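Local coordinates for protein zinc chaperone AztD (Citrobacter koseri, PDB 6CMK) that acts as a periplasmic zinc chaperone, binding zinc ions and handing one directly to the solute-binding protein AztC of a zinc transport system, at residues 166-171 and 180-185; 211-216 and 228-233; 222-227 and 269-274; 232-237 and 245-250; 280-285 and 292-297. All blocks are in the same frame, centred on the assembly; numbering follows the deposited sequence. Where two conformers were deposited one is given.

Contact 1: residues 166-171 and 180-185; sequences APHHGV and VVSIPN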
# COMPACT_ATOMS: atom_id res chain seq x y z
N ALA B 166 31.04 17.93 -6.15
CA ALA B 166 31.24 19.30 -5.71
C ALA B 166 29.96 19.80 -5.07
O ALA B 166 28.86 19.44 -5.53
CB ALA B 166 31.64 20.23 -6.86
N PRO B 167 30.05 20.60 -4.01
CA PRO B 167 28.84 21.18 -3.42
C PRO B 167 28.03 21.95 -4.45
O PRO B 167 28.55 22.81 -5.17
CB PRO B 167 29.39 22.11 -2.33
CG PRO B 167 30.72 21.54 -1.99
CD PRO B 167 31.26 20.97 -3.25
N HIS B 168 26.74 21.63 -4.54
CA HIS B 168 25.84 22.38 -5.39
C HIS B 168 24.43 22.19 -4.87
O HIS B 168 24.18 21.37 -3.99
CB HIS B 168 25.96 21.97 -6.87
CG HIS B 168 25.57 20.55 -7.15
ND1 HIS B 168 26.40 19.48 -6.91
CD2 HIS B 168 24.44 20.03 -7.69
CE1 HIS B 168 25.81 18.36 -7.27
NE2 HIS B 168 24.61 18.66 -7.75
N HIS B 169 23.50 22.99 -5.41
CA HIS B 169 22.08 22.83 -5.10
C HIS B 169 21.55 21.70 -5.96
O HIS B 169 21.16 21.90 -7.11
CB HIS B 169 21.30 24.11 -5.36
CG HIS B 169 19.86 24.01 -4.94
ND1 HIS B 169 19.48 23.88 -3.62
CD2 HIS B 169 18.72 23.96 -5.67
CE1 HIS B 169 18.17 23.79 -3.55
NE2 HIS B 169 17.68 23.83 -4.78
N GLY B 170 21.51 20.51 -5.38
CA GLY B 170 21.18 19.33 -6.14
C GLY B 170 20.14 18.46 -5.47
O GLY B 170 19.39 18.91 -4.60
N VAL B 171 20.09 17.20 -5.90
CA VAL B 171 19.13 16.25 -5.37
C VAL B 171 19.72 14.85 -5.50
O VAL B 171 20.43 14.54 -6.45
CB VAL B 171 17.78 16.38 -6.12
CG1 VAL B 171 17.98 16.20 -7.61
CG2 VAL B 171 16.76 15.38 -5.56
N VAL B 180 20.65 7.97 -7.46
CA VAL B 180 20.76 8.89 -8.58
C VAL B 180 21.05 10.26 -8.00
O VAL B 180 20.31 10.74 -7.13
CB VAL B 180 19.48 8.91 -9.44
CG1 VAL B 180 19.55 10.05 -10.47
CG2 VAL B 180 19.29 7.57 -10.13
N VAL B 181 22.11 10.89 -8.48
CA VAL B 181 22.52 12.19 -7.97
C VAL B 181 22.68 13.15 -9.13
O VAL B 181 23.04 12.77 -10.25
CB VAL B 181 23.83 12.14 -7.14
CG1 VAL B 181 23.67 11.21 -5.96
CG2 VAL B 181 25.00 11.70 -8.01
N SER B 182 22.44 14.42 -8.84
CA SER B 182 22.65 15.47 -9.82
C SER B 182 24.14 15.72 -10.01
O SER B 182 24.95 15.47 -9.12
CB SER B 182 21.94 16.73 -9.36
OG SER B 182 22.37 17.09 -8.07
N ILE B 183 24.48 16.21 -11.20
CA ILE B 183 25.86 16.43 -11.62
C ILE B 183 26.13 17.93 -11.53
O ILE B 183 25.40 18.71 -12.14
CB ILE B 183 26.07 15.93 -13.06
CG1 ILE B 183 25.81 14.42 -13.15
CG2 ILE B 183 27.47 16.29 -13.55
CD1 ILE B 183 25.61 13.94 -14.57
N PRO B 184 27.15 18.38 -10.79
CA PRO B 184 27.39 19.82 -10.71
C PRO B 184 27.86 20.36 -12.05
O PRO B 184 28.50 19.66 -12.84
CB PRO B 184 28.49 19.95 -9.65
CG PRO B 184 29.21 18.62 -9.71
CD PRO B 184 28.14 17.60 -10.02
N ASN B 185 27.53 21.62 -12.30
CA ASN B 185 28.03 22.30 -13.48
C ASN B 185 29.55 22.34 -13.41
O ASN B 185 30.10 22.86 -12.42
CB ASN B 185 27.45 23.71 -13.56
CG ASN B 185 27.93 24.48 -14.78
OD1 ASN B 185 29.13 24.57 -15.04
ND2 ASN B 185 26.99 25.02 -15.53
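At high-affinity zinc site 1 of this beta propeller, the loop 166-171 that carries the zinc ligand H169 is tied to strand 180-183 through H168 and S182. The serine hydroxyl is the hub. S182 OG lies 2.8 Å from H168 NE2 at the edge of the imidazole, in a hydrogen bond that either partner could donate, and it also accepts the N-H of V171, with V171 N 3.1 Å from S182 OG. It reaches both because OG sits between the backbone N and the carbonyl carbon (chi1 55°). The strand answers with its own backbone: S182 N donates to V171 O at 3.1 Å. On the far side of the imidazole, H168 ND1 gives its hydrogen to A166 O, 2.8 Å away in the ring plane and nearly straight at 168°. Bonds at both nitrogens thus fix the rotation of the ring. P184 lies over one face of it, with P184 CB 3.5 Å from H168 ND1. G170, lacking a side chain, lets S182 OG come within 3.2 Å of its CA. H169 turns away from the strand to bind zinc together with H126 and H216, and its ND1 is held by D139. Strand 178-183 runs between strands 172-174 and 195-200, pairing V180 with V173 and V181 with R197, while W137 of strand 133-138 meets the H168 ring edge-to-face.

Contact 2: residues 211-216 and 228-233; sequences LCPGLH and SCETGL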
# COMPACT_ATOMS: atom_id res chain seq x y z
N LEU B 211 22.28 13.70 -19.37
CA LEU B 211 22.31 15.15 -19.45
C LEU B 211 20.89 15.72 -19.40
O LEU B 211 19.97 15.19 -20.03
CB LEU B 211 23.01 15.61 -20.73
CG LEU B 211 24.47 16.05 -20.59
CD1 LEU B 211 25.33 14.92 -20.06
CD2 LEU B 211 25.03 16.52 -21.92
N CYS B 212 20.74 16.80 -18.65
CA CYS B 212 19.47 17.49 -18.48
C CYS B 212 19.81 18.89 -17.99
O CYS B 212 19.87 19.12 -16.77
CB CYS B 212 18.55 16.74 -17.50
SG CYS B 212 16.76 16.85 -17.86
N PRO B 213 20.06 19.83 -18.89
CA PRO B 213 20.56 21.14 -18.48
C PRO B 213 19.59 21.87 -17.56
O PRO B 213 18.38 21.85 -17.76
CB PRO B 213 20.74 21.89 -19.80
CG PRO B 213 19.95 21.14 -20.81
CD PRO B 213 19.92 19.72 -20.35
N GLY B 214 20.14 22.52 -16.54
CA GLY B 214 19.33 23.31 -15.64
C GLY B 214 18.44 22.46 -14.77
O GLY B 214 17.28 22.80 -14.55
N LEU B 215 18.96 21.33 -14.29
CA LEU B 215 18.14 20.40 -13.52
C LEU B 215 17.71 21.01 -12.20
O LEU B 215 18.54 21.49 -11.42
CB LEU B 215 18.93 19.11 -13.29
CG LEU B 215 18.15 17.92 -12.74
CD1 LEU B 215 18.78 16.63 -13.25
CD2 LEU B 215 18.14 17.95 -11.21
N HIS B 216 16.40 20.98 -11.94
CA HIS B 216 15.83 21.44 -10.68
C HIS B 216 14.37 21.02 -10.63
O HIS B 216 13.63 21.25 -11.59
CB HIS B 216 15.95 22.96 -10.52
CG HIS B 216 15.55 23.45 -9.16
ND1 HIS B 216 14.26 23.85 -8.86
CD2 HIS B 216 16.26 23.59 -8.02
CE1 HIS B 216 14.21 24.22 -7.60
NE2 HIS B 216 15.41 24.07 -7.07
N SER B 228 13.17 17.35 -13.18
CA SER B 228 12.85 18.26 -14.28
C SER B 228 14.04 19.15 -14.61
O SER B 228 14.85 19.49 -13.75
CB SER B 228 11.64 19.12 -13.93
OG SER B 228 11.77 19.70 -12.65
N CYS B 229 14.13 19.52 -15.88
CA CYS B 229 15.19 20.41 -16.34
C CYS B 229 14.68 21.21 -17.53
O CYS B 229 13.47 21.24 -17.81
CB CYS B 229 16.45 19.60 -16.66
SG CYS B 229 16.40 18.82 -18.25
N GLU B 230 15.60 21.87 -18.24
CA GLU B 230 15.20 22.77 -19.32
C GLU B 230 14.69 22.02 -20.56
O GLU B 230 13.93 22.61 -21.34
CB GLU B 230 16.37 23.68 -19.70
CG GLU B 230 16.84 24.54 -18.54
CD GLU B 230 18.14 25.29 -18.82
OE1 GLU B 230 18.80 25.03 -19.85
OE2 GLU B 230 18.50 26.16 -17.99
N THR B 231 15.06 20.76 -20.75
CA THR B 231 14.66 20.02 -21.95
C THR B 231 13.51 19.05 -21.73
O THR B 231 12.91 18.60 -22.71
CB THR B 231 15.85 19.23 -22.52
OG1 THR B 231 16.33 18.30 -21.54
CG2 THR B 231 16.97 20.16 -22.93
N GLY B 232 13.18 18.72 -20.49
CA GLY B 232 12.18 17.69 -20.25
C GLY B 232 12.30 17.16 -18.83
O GLY B 232 12.78 17.85 -17.93
N LEU B 233 11.85 15.92 -18.65
CA LEU B 233 11.97 15.22 -17.39
C LEU B 233 12.85 14.00 -17.55
O LEU B 233 12.79 13.31 -18.58
CB LEU B 233 10.59 14.76 -16.86
CG LEU B 233 9.44 15.76 -16.86
CD1 LEU B 233 8.19 15.16 -16.20
CD2 LEU B 233 9.82 17.05 -16.16
O HOH W 1 18.57 16.97 -22.16
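Segments 211-216 and 228-233 come closest at L215 and C229, where two backbone bonds join them without a regular ladder: E230 N to P213 O at 2.8 Å, nearly straight, and H216 N to S228 O at 2.8 Å. Beside them the chains are joined covalently by the disulfide, C212 SG to C229 SG at 2.0 Å, with a torsion of -75° about the S-S bond. C229 SG stands between its backbone N and carbonyl carbon (chi1 80°), which turns it to the C212 side. S228 OG donates to H216 O over 2.6 Å, coming in tilted from the carbonyl plane. On the outer side the P213 ring crosses T231 at about a right angle, P213 CG lying 3.8 Å from T231 CG2, and E230 OE1 approaches P213 CB. One water links L211 O to T231 OG1, at 2.7 Å from that OG1, which is also bonded to H247 NE2. H216 itself turns away from the turn: NE2 binds zinc beside H126 and H169, and ND1 is hydrogen-bonded to S260 O. The covalent crosslink at C212, four residues before this zinc ligand, and the backbone bonds on both sides of G214 and L215 hold the loop to the turn 229-231, consistent with a well-defined position for H216.

Contact 3: residues 222-227 and 269-274; sequences GDTFAL and QYFIGN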
# COMPACT_ATOMS: atom_id res chain seq x y z
N GLY B 222 4.36 6.58 -7.60
CA GLY B 222 4.46 5.14 -7.74
C GLY B 222 5.91 4.74 -7.95
O GLY B 222 6.81 5.24 -7.27
N ASP B 223 6.14 3.83 -8.90
CA ASP B 223 7.48 3.30 -9.12
C ASP B 223 8.38 4.20 -9.96
O ASP B 223 9.50 3.79 -10.29
CB ASP B 223 7.38 1.91 -9.76
CG ASP B 223 7.02 1.94 -11.23
OD1 ASP B 223 6.58 2.97 -11.78
OD2 ASP B 223 7.20 0.87 -11.86
N THR B 224 7.94 5.42 -10.29
CA THR B 224 8.68 6.30 -11.18
C THR B 224 9.04 7.58 -10.46
O THR B 224 8.20 8.18 -9.78
CB THR B 224 7.85 6.60 -12.44
OG1 THR B 224 7.58 5.37 -13.12
CG2 THR B 224 8.62 7.53 -13.40
N PHE B 225 10.30 7.99 -10.57
CA PHE B 225 10.75 9.24 -9.99
C PHE B 225 11.13 10.20 -11.12
O PHE B 225 11.71 9.79 -12.12
CB PHE B 225 11.94 9.03 -9.05
CG PHE B 225 12.10 10.12 -8.05
CD1 PHE B 225 12.83 11.25 -8.36
CD2 PHE B 225 11.47 10.04 -6.82
CE1 PHE B 225 12.94 12.27 -7.46
CE2 PHE B 225 11.59 11.05 -5.90
CZ PHE B 225 12.32 12.18 -6.23
N ALA B 226 10.79 11.47 -10.95
CA ALA B 226 11.02 12.46 -11.99
C ALA B 226 11.92 13.58 -11.50
O ALA B 226 11.78 14.05 -10.38
CB ALA B 226 9.70 13.05 -12.48
N LEU B 227 12.84 14.00 -12.38
CA LEU B 227 13.66 15.19 -12.20
C LEU B 227 13.43 16.07 -13.41
O LEU B 227 13.49 15.60 -14.55
CB LEU B 227 15.15 14.83 -12.07
CG LEU B 227 15.56 13.76 -11.05
CD1 LEU B 227 17.04 13.46 -11.17
CD2 LEU B 227 15.22 14.20 -9.64
N GLN B 269 -0.51 7.34 -11.24
CA GLN B 269 0.83 7.79 -11.62
C GLN B 269 0.74 8.99 -12.55
O GLN B 269 0.29 8.87 -13.70
CB GLN B 269 1.63 6.67 -12.27
CG GLN B 269 2.07 5.63 -11.27
CD GLN B 269 3.06 4.65 -11.86
OE1 GLN B 269 2.68 3.73 -12.58
NE2 GLN B 269 4.34 4.87 -11.58
N TYR B 270 1.21 10.14 -12.06
CA TYR B 270 1.34 11.35 -12.87
C TYR B 270 2.24 12.32 -12.13
O TYR B 270 2.48 12.18 -10.93
CB TYR B 270 -0.03 12.01 -13.16
CG TYR B 270 -0.71 12.59 -11.94
CD1 TYR B 270 -1.58 11.83 -11.17
CD2 TYR B 270 -0.48 13.91 -11.56
CE1 TYR B 270 -2.22 12.37 -10.06
CE2 TYR B 270 -1.10 14.45 -10.46
CZ TYR B 270 -1.97 13.69 -9.71
OH TYR B 270 -2.57 14.23 -8.61
N PHE B 271 2.69 13.34 -12.85
CA PHE B 271 3.40 14.45 -12.25
C PHE B 271 2.71 15.75 -12.64
O PHE B 271 2.11 15.85 -13.71
CB PHE B 271 4.87 14.47 -12.68
CG PHE B 271 5.60 13.24 -12.28
CD1 PHE B 271 6.04 13.09 -10.99
CD2 PHE B 271 5.82 12.22 -13.19
CE1 PHE B 271 6.69 11.94 -10.59
CE2 PHE B 271 6.48 11.07 -12.82
CZ PHE B 271 6.91 10.92 -11.52
N ILE B 272 2.76 16.72 -11.74
CA ILE B 272 2.40 18.09 -12.05
C ILE B 272 3.63 18.95 -11.83
O ILE B 272 4.30 18.84 -10.80
CB ILE B 272 1.22 18.58 -11.21
CG1 ILE B 272 -0.03 17.74 -11.50
CG2 ILE B 272 0.92 20.06 -11.52
CD1 ILE B 272 -1.20 18.07 -10.62
N GLY B 273 3.95 19.76 -12.83
CA GLY B 273 5.04 20.70 -12.70
C GLY B 273 4.56 22.12 -12.91
O GLY B 273 3.52 22.35 -13.53
N ASN B 274 5.31 23.08 -12.37
CA ASN B 274 5.11 24.43 -12.86
C ASN B 274 5.63 24.52 -14.29
O ASN B 274 6.27 23.61 -14.82
CB ASN B 274 5.78 25.45 -11.93
CG ASN B 274 7.30 25.37 -11.93
OD1 ASN B 274 7.89 24.32 -12.16
ND2 ASN B 274 7.93 26.50 -11.65
O HOH W 2 4.31 2.50 -14.06
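A226 drops its methyl onto the middle of the F271 ring: CB stands 3.6 Å from the ring centroid and 11° off the normal, a CH-pi contact. The rim atom F271 CZ points at T224 O, 3.5 Å away and near the ring plane, and T224 CG2 touches the ring at CE2. At the other end Q269 NE2 donates to D223 OD1 at 2.9 Å, on the anti side and 33° out of the carboxylate plane. T224 OG1 reaches the same oxygen from the opposite face, also at 2.9 Å, so two protein donors grip D223 OD1. A water bridges that atom and Q269 OE1. The two segments belong to successive four-stranded blades of the propeller, each supplying the second strand of its sheet; strands 224-227 and 271-274 run nearly parallel, 9.6 Å apart at closest approach, and meet through side chains rather than a ladder. Further out, Q269 NE2 has a second acceptor in S221 O, S221 OG bonds to Y270 N, L235 packs on T224 and A226, and P285 packs on F271. L296 and P297 of the second subunit lie against D223 and Q269 respectively.

Contact 4: residues 232-237 and 245-250; sequences GLLLIT and IRHLPY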
# COMPACT_ATOMS: atom_id res chain seq x y z
N GLY B 232 13.18 18.72 -20.49
CA GLY B 232 12.18 17.69 -20.25
C GLY B 232 12.30 17.16 -18.83
O GLY B 232 12.78 17.85 -17.93
N LEU B 233 11.85 15.92 -18.65
CA LEU B 233 11.97 15.22 -17.39
C LEU B 233 12.85 14.00 -17.55
O LEU B 233 12.79 13.31 -18.58
CB LEU B 233 10.59 14.76 -16.86
CG LEU B 233 9.44 15.76 -16.86
CD1 LEU B 233 8.19 15.16 -16.20
CD2 LEU B 233 9.82 17.05 -16.16
N LEU B 234 13.68 13.74 -16.55
CA LEU B 234 14.33 12.45 -16.40
C LEU B 234 13.39 11.59 -15.59
O LEU B 234 12.87 12.03 -14.56
CB LEU B 234 15.68 12.58 -15.70
CG LEU B 234 16.75 13.42 -16.37
CD1 LEU B 234 18.00 13.40 -15.52
CD2 LEU B 234 17.07 12.94 -17.77
N LEU B 235 13.14 10.37 -16.06
CA LEU B 235 12.24 9.44 -15.41
C LEU B 235 13.06 8.24 -14.98
O LEU B 235 13.79 7.67 -15.80
CB LEU B 235 11.10 9.02 -16.34
CG LEU B 235 10.18 10.16 -16.77
CD1 LEU B 235 9.12 9.69 -17.73
CD2 LEU B 235 9.53 10.82 -15.56
N ILE B 236 12.95 7.87 -13.71
CA ILE B 236 13.81 6.85 -13.10
C ILE B 236 12.94 5.71 -12.58
O ILE B 236 11.93 5.94 -11.91
CB ILE B 236 14.65 7.43 -11.94
CG1 ILE B 236 15.33 8.75 -12.35
CG2 ILE B 236 15.70 6.41 -11.48
CD1 ILE B 236 15.84 9.53 -11.16
N THR B 237 13.36 4.48 -12.87
CA THR B 237 12.75 3.28 -12.30
C THR B 237 13.87 2.32 -11.90
O THR B 237 14.97 2.38 -12.44
CB THR B 237 11.84 2.55 -13.29
OG1 THR B 237 12.58 2.26 -14.47
CG2 THR B 237 10.63 3.40 -13.65
N ILE B 245 17.51 5.41 -16.13
CA ILE B 245 17.10 6.79 -16.37
C ILE B 245 16.72 6.92 -17.84
O ILE B 245 17.50 6.57 -18.73
CB ILE B 245 18.23 7.79 -16.03
CG1 ILE B 245 18.69 7.64 -14.58
CG2 ILE B 245 17.77 9.22 -16.31
CD1 ILE B 245 19.98 8.42 -14.29
N ARG B 246 15.53 7.46 -18.10
CA ARG B 246 15.17 7.84 -19.46
C ARG B 246 14.76 9.31 -19.47
O ARG B 246 14.36 9.87 -18.45
CB ARG B 246 14.05 6.96 -20.01
CG ARG B 246 12.68 7.12 -19.37
CD ARG B 246 11.64 6.35 -20.17
NE ARG B 246 10.28 6.49 -19.66
CZ ARG B 246 9.28 7.13 -20.28
NH1 ARG B 246 9.46 7.70 -21.46
NH2 ARG B 246 8.08 7.18 -19.70
N HIS B 247 14.89 9.93 -20.64
CA HIS B 247 14.56 11.34 -20.80
C HIS B 247 13.26 11.46 -21.57
O HIS B 247 13.10 10.86 -22.63
CB HIS B 247 15.67 12.09 -21.54
CG HIS B 247 15.39 13.55 -21.72
ND1 HIS B 247 14.98 14.09 -22.92
CD2 HIS B 247 15.47 14.58 -20.85
CE1 HIS B 247 14.82 15.39 -22.78
NE2 HIS B 247 15.11 15.72 -21.53
N LEU B 248 12.33 12.23 -21.01
CA LEU B 248 11.07 12.55 -21.68
C LEU B 248 11.07 14.04 -22.02
O LEU B 248 10.90 14.88 -21.13
CB LEU B 248 9.89 12.20 -20.78
CG LEU B 248 8.50 12.59 -21.30
CD1 LEU B 248 8.20 11.88 -22.61
CD2 LEU B 248 7.45 12.28 -20.25
N PRO B 249 11.29 14.42 -23.28
CA PRO B 249 11.30 15.85 -23.60
C PRO B 249 9.91 16.45 -23.51
O PRO B 249 8.90 15.78 -23.71
CB PRO B 249 11.83 15.89 -25.04
CG PRO B 249 11.58 14.54 -25.59
CD PRO B 249 11.57 13.57 -24.45
N TYR B 250 9.87 17.75 -23.17
CA TYR B 250 8.60 18.46 -23.18
C TYR B 250 7.94 18.31 -24.55
O TYR B 250 8.59 18.45 -25.59
CB TYR B 250 8.81 19.95 -22.87
CG TYR B 250 9.36 20.20 -21.49
CD1 TYR B 250 8.64 19.86 -20.37
CD2 TYR B 250 10.61 20.76 -21.32
CE1 TYR B 250 9.14 20.07 -19.10
CE2 TYR B 250 11.12 20.99 -20.05
CZ TYR B 250 10.38 20.64 -18.94
OH TYR B 250 10.89 20.85 -17.68
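L233 with L248 and L235 with R246 are the hydrogen-bonded pairs of an antiparallel beta hairpin, the last two strands of a propeller blade. L248 N donates to L233 O at 2.7 Å, almost perfectly straight at 178°, and L235 N donates to R246 O at 2.7 Å; the return bonds, L233 N to L248 O and R246 N to L235 O, are both 2.9 Å. On the face of L233, L235, R246 and L248, the arginine chain runs extended from CG to NE and brings its guanidinium over L235, whose CD1 lies against one flat face, 3.4 Å from R246 NH2 and off toward the rim. L235 CD1 also meets L248 CD2. The other face carries L234, I236, I245 and H247: I236 and I245 lie side by side, I245 CG2 touches L234 CB, and L234 CD2 comes to the edge of the imidazole, 3.8 Å from H247 CD2. That ring has its polar partner outside the hairpin, NE2 bonding to T231 OG1. Y250 closes the end of the pair, its OH bonded to C229 O and T259 N. G232, with no side chain, fits under its ring: G232 CA stands 3.6 Å from the Y250 ring centroid, over the face.

Contact 5: residues 280-285 and 292-297; sequences IILVDP and RLIQLP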
# COMPACT_ATOMS: atom_id res chain seq x y z
N ILE B 280 0.79 25.37 -15.20
CA ILE B 280 1.26 24.06 -14.75
C ILE B 280 1.13 23.09 -15.90
O ILE B 280 0.36 23.30 -16.84
CB ILE B 280 0.51 23.53 -13.50
CG1 ILE B 280 -1.00 23.42 -13.76
CG2 ILE B 280 0.79 24.41 -12.29
CD1 ILE B 280 -1.80 22.81 -12.59
N ILE B 281 1.90 22.01 -15.84
CA ILE B 281 1.74 20.91 -16.78
C ILE B 281 1.44 19.64 -16.00
O ILE B 281 1.94 19.42 -14.89
CB ILE B 281 2.96 20.68 -17.70
CG1 ILE B 281 4.27 20.63 -16.91
CG2 ILE B 281 3.00 21.74 -18.79
CD1 ILE B 281 5.41 20.02 -17.70
N LEU B 282 0.62 18.80 -16.62
CA LEU B 282 0.28 17.49 -16.12
C LEU B 282 0.97 16.48 -17.02
O LEU B 282 0.88 16.59 -18.25
CB LEU B 282 -1.23 17.27 -16.13
CG LEU B 282 -2.14 17.98 -15.12
CD1 LEU B 282 -1.93 19.48 -15.10
CD2 LEU B 282 -3.58 17.65 -15.49
N VAL B 283 1.66 15.52 -16.42
CA VAL B 283 2.50 14.59 -17.16
C VAL B 283 2.11 13.17 -16.79
O VAL B 283 2.09 12.82 -15.61
CB VAL B 283 4.00 14.81 -16.89
CG1 VAL B 283 4.83 14.01 -17.87
CG2 VAL B 283 4.34 16.30 -17.00
N ASP B 284 1.83 12.35 -17.80
CA ASP B 284 1.56 10.92 -17.61
C ASP B 284 2.78 10.12 -18.05
O ASP B 284 2.98 9.93 -19.26
CB ASP B 284 0.32 10.50 -18.39
CG ASP B 284 -0.09 9.07 -18.10
OD1 ASP B 284 0.72 8.30 -17.53
OD2 ASP B 284 -1.24 8.71 -18.43
N PRO B 285 3.62 9.64 -17.13
CA PRO B 285 4.86 8.97 -17.54
C PRO B 285 4.64 7.58 -18.10
O PRO B 285 5.60 6.98 -18.61
CB PRO B 285 5.66 8.92 -16.24
CG PRO B 285 4.61 8.77 -15.19
CD PRO B 285 3.47 9.66 -15.66
N ARG B 292 -0.16 17.81 -20.67
CA ARG B 292 -1.26 18.75 -20.82
C ARG B 292 -0.97 20.01 -20.03
O ARG B 292 -0.55 19.95 -18.87
CB ARG B 292 -2.58 18.15 -20.35
CG ARG B 292 -3.09 17.02 -21.21
CD ARG B 292 -3.56 17.53 -22.57
NE ARG B 292 -4.12 16.47 -23.40
CZ ARG B 292 -3.42 15.73 -24.25
NH1 ARG B 292 -2.11 15.91 -24.39
NH2 ARG B 292 -4.03 14.79 -24.96
N LEU B 293 -1.24 21.16 -20.65
CA LEU B 293 -1.01 22.47 -20.05
C LEU B 293 -2.30 22.98 -19.41
O LEU B 293 -3.36 22.93 -20.03
CB LEU B 293 -0.54 23.46 -21.11
CG LEU B 293 -0.26 24.90 -20.68
CD1 LEU B 293 1.09 25.00 -20.02
CD2 LEU B 293 -0.35 25.85 -21.88
N ILE B 294 -2.20 23.50 -18.19
CA ILE B 294 -3.29 24.26 -17.57
C ILE B 294 -2.81 25.68 -17.31
O ILE B 294 -1.77 25.89 -16.67
CB ILE B 294 -3.81 23.61 -16.28
CG1 ILE B 294 -4.38 22.23 -16.57
CG2 ILE B 294 -4.87 24.52 -15.63
CD1 ILE B 294 -4.85 21.48 -15.36
N GLN B 295 -3.58 26.64 -17.79
CA GLN B 295 -3.32 28.05 -17.56
C GLN B 295 -4.05 28.51 -16.30
O GLN B 295 -5.27 28.33 -16.19
CB GLN B 295 -3.78 28.88 -18.75
CG GLN B 295 -3.64 30.38 -18.56
CD GLN B 295 -2.19 30.82 -18.54
OE1 GLN B 295 -1.46 30.61 -19.51
NE2 GLN B 295 -1.78 31.44 -17.44
N LEU B 296 -3.29 29.09 -15.35
CA LEU B 296 -3.91 29.59 -14.13
C LEU B 296 -4.29 31.05 -14.31
O LEU B 296 -3.61 31.80 -15.02
CB LEU B 296 -2.96 29.45 -12.95
CG LEU B 296 -2.33 28.08 -12.76
CD1 LEU B 296 -1.24 28.15 -11.72
CD2 LEU B 296 -3.40 27.07 -12.38
N PRO B 297 -5.37 31.49 -13.66
CA PRO B 297 -5.75 32.91 -13.78
C PRO B 297 -4.74 33.85 -13.16
O PRO B 297 -4.56 34.96 -13.68
CB PRO B 297 -7.12 32.98 -13.08
CG PRO B 297 -7.24 31.74 -12.28
CD PRO B 297 -6.36 30.70 -12.90
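I280 with I294 and L282 with R292 form the hydrogen-bonded pairs of an antiparallel beta hairpin, the outer two strands of one four-stranded propeller blade. The backbone bonds come first. I280 N donates to I294 O at 3.0 Å and I294 N returns to I280 O at 2.9 Å; L282 N donates to R292 O at 2.8 Å, and R292 N to L282 O at 2.9 Å, the last being the most bent at 155°. Between these two pairs sits the non-hydrogen-bonded pair I281 and L293, where the CA of I281 points its hydrogen at R292 O and the CA of L293 does the same to I280 O. The apolar contacts split between the two faces of the sheet. On the face of I280, L282, I294 and R292, the isoleucines lie side by side and point the same way, I280 CG1 being 3.8 Å from I294 CB. I280 CG1 stands between its backbone N and carbonyl carbon (chi1 58°), which brings it to the I294 side. Beyond the last rung, L296 CD1 comes up to I280 CG2. The opposite face holds I281 and L293, touching through I281 CG2 and L293 CD1 at 4.0 Å. The arginine looks elsewhere: the end of R292 leads away from the partner strand, and its NH2 forms a salt bridge with D289. Further in, V283 packs on L233 of the preceding blade and I280 on I272. The tightest apolar touch across the pair joins two methyl groups, L282 CD1 and I294 CD1, 3.5 Å apart.

Contacts 1, 3 and 5 are mostly buried, whereas contacts 2 and 4 are partly open. Contacts 4 and 5 are equivalent hairpins of successive blades, built on backbone ladders; contact 3 joins those blades mainly through side chains, with no backbone ladder. Strand 232-237 is shared by contacts 2 and 4, with G232 and L233 in both, and it pairs with strand 224-228 of contact 3 through F225 O and I236 N. Contact 5 adjoins contact 3 in the next sheet, where V283 N bonds to F271 O. Contacts 1 and 2 instead hold loops by a few backbone bonds, reinforced by serine hydroxyls and, in contact 2, a disulfide, and their H169 and H216 converge on one zinc ion.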